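Local structure of putative DNA helicase (Lactobacillus plantarum, 3DMN) at residues Y5-T8 / Q9-D13. The protein is a putative DNA helicase, represented here by its C-terminal domain, which probably belongs to the UvrD-like family of P-loop NTPase-fold motor proteins. Sequence-based numbering, arbitrary orientation.
Sequences YRST and QQITD
T8 and I11 meet where the extended segment 5-8 turns into helix 9-16. The hydroxyl oxygen OG1 of T8 accepts the backbone N-H of I11 at 3.1 Å, with an N-H...O angle of 166°, so a first-turn amide that has no helical carbonyl ahead of it is taken up by a side chain. A chi1 of 61° sets OG1 between the backbone N and the carbonyl carbon of T8, turned back over the helix start. The same oxygen lies against the aliphatic side of I11, 3.4 Å from its CG1, with CB and CD1 only slightly farther off. The T8 carbonyl begins the helical ladder: T12 N donates to T8 O at 2.9 Å in a nearly straight bond, and T12 OG1 stands 3.0 Å from that same T8 O.

This is a threonine N-cap, here opening the first helix of a domain built on a parallel sheet, as in other P-loop NTPase-clan folds. With an alanine here, the I11 amide would probably be left without its capping acceptor and the packing of the I11 CG1 branch against the cap would thin.

One residue earlier, S7 turns its CB onto the other branch of I11, 3.7 Å from CG2. Its OG receives a bond from a water, which also has a weak link to T12 OG1, while the A144 carbonyl gives OG a second partner. Backbone bonding between T8 and M145 ties the cap to the loop preceding strand 147-153. On the helix, Q10 brings OE1 within 3.8 Å of T8 CB; its bent side chain is held by G32 N at OE1 and by Q31 at NE2, and Q31 also bonds to Q9 OE1.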
loop_
_atom_site.group_PDB
_atom_site.type_symbol
_atom_site.label_atom_id
_atom_site.label_comp_id
_atom_site.label_asym_id
_atom_site.label_seq_id
_atom_site.Cartn_x
_atom_site.Cartn_y
_atom_site.Cartn_z
ATOM N N TYR A 5 -8.775 7.352 15.303
ATOM C CA TYR A 5 -9.119 6.889 13.956
ATOM C C TYR A 5 -9.312 5.380 13.928
ATOM O O TYR A 5 -8.531 4.636 14.537
ATOM C CB TYR A 5 -8.006 7.236 12.963
ATOM C CG TYR A 5 -7.928 8.703 12.625
ATOM C CD1 TYR A 5 -8.749 9.253 11.636
ATOM C CD2 TYR A 5 -7.047 9.547 13.312
ATOM C CE1 TYR A 5 -8.681 10.619 11.320
ATOM C CE2 TYR A 5 -6.967 10.895 13.015
ATOM C CZ TYR A 5 -7.789 11.432 12.015
ATOM O OH TYR A 5 -7.714 12.778 11.720
ATOM N N ARG A 6 -10.318 4.933 13.178
ATOM C CA ARG A 6 -10.531 3.498 12.953
ATOM C C ARG A 6 -10.792 3.207 11.477
ATOM O O ARG A 6 -11.488 3.986 10.799
ATOM C CB ARG A 6 -11.686 3.004 13.806
ATOM C CG ARG A 6 -11.239 2.538 15.168
ATOM C CD ARG A 6 -12.171 3.002 16.268
ATOM N NE ARG A 6 -12.124 2.112 17.432
ATOM C CZ ARG A 6 -11.059 1.914 18.213
ATOM N NH1 ARG A 6 -11.148 1.078 19.243
ATOM N NH2 ARG A 6 -9.907 2.535 17.972
ATOM N N SER A 7 -10.225 2.102 10.989
ATOM C CA SER A 7 -10.430 1.691 9.616
ATOM C C SER A 7 -11.764 0.979 9.494
ATOM O O SER A 7 -12.456 0.695 10.498
ATOM C CB SER A 7 -9.342 0.739 9.102
ATOM O OG SER A 7 -8.016 1.209 9.295
ATOM N N THR A 8 -12.120 0.692 8.251
ATOM C CA THR A 8 -13.313 -0.098 7.960
ATOM C C THR A 8 -13.111 -1.494 8.523
ATOM O O THR A 8 -11.981 -1.948 8.697
ATOM C CB THR A 8 -13.509 -0.267 6.450
ATOM O OG1 THR A 8 -12.380 -0.946 5.904
ATOM C CG2 THR A 8 -13.743 1.117 5.751
ATOM N N GLN A 9 -14.227 -2.174 8.785
ATOM C CA GLN A 9 -14.122 -3.585 9.182
ATOM C C GLN A 9 -13.313 -4.434 8.196
ATOM O O GLN A 9 -12.607 -5.360 8.601
ATOM C CB GLN A 9 -15.517 -4.170 9.285
ATOM C CG GLN A 9 -15.464 -5.646 9.708
ATOM C CD GLN A 9 -16.825 -6.156 10.102
ATOM O OE1 GLN A 9 -17.849 -5.789 9.506
ATOM N NE2 GLN A 9 -16.849 -7.007 11.120
ATOM N N GLN A 10 -13.442 -4.139 6.908
ATOM C CA GLN A 10 -12.752 -4.914 5.865
ATOM C C GLN A 10 -11.239 -4.802 6.049
ATOM O O GLN A 10 -10.520 -5.808 6.010
ATOM C CB GLN A 10 -13.188 -4.426 4.479
ATOM C CG GLN A 10 -14.588 -4.942 4.088
ATOM C CD GLN A 10 -15.732 -4.293 4.811
ATOM O OE1 GLN A 10 -15.623 -3.199 5.378
ATOM N NE2 GLN A 10 -16.853 -4.979 4.801
ATOM N N ILE A 11 -10.757 -3.573 6.225
ATOM C CA ILE A 11 -9.307 -3.357 6.407
ATOM C C ILE A 11 -8.840 -3.931 7.748
ATOM O O ILE A 11 -7.799 -4.574 7.808
ATOM C CB ILE A 11 -8.985 -1.837 6.248
ATOM C CG1 ILE A 11 -9.191 -1.479 4.784
ATOM C CG2 ILE A 11 -7.575 -1.491 6.708
ATOM C CD1 ILE A 11 -9.173 -0.026 4.531
ATOM N N THR A 12 -9.624 -3.712 8.810
ATOM C CA THR A 12 -9.290 -4.225 10.140
ATOM C C THR A 12 -9.139 -5.750 10.131
ATOM O O THR A 12 -8.189 -6.305 10.677
ATOM C CB THR A 12 -10.397 -3.793 11.125
ATOM O OG1 THR A 12 -10.362 -2.358 11.232
ATOM C CG2 THR A 12 -10.195 -4.456 12.480
ATOM N N ASP A 13 -10.094 -6.419 9.498
ATOM C CA ASP A 13 -10.073 -7.862 9.453
ATOM C C ASP A 13 -8.925 -8.444 8.617
ATOM O O ASP A 13 -8.316 -9.430 9.012
ATOM C CB ASP A 13 -11.400 -8.395 8.925
ATOM C CG ASP A 13 -12.481 -8.363 9.960
ATOM O OD1 ASP A 13 -12.237 -8.010 11.152
ATOM O OD2 ASP A 13 -13.647 -8.686 9.594
HETATM O O HOH W 1 -7.030 -1.581 10.555
#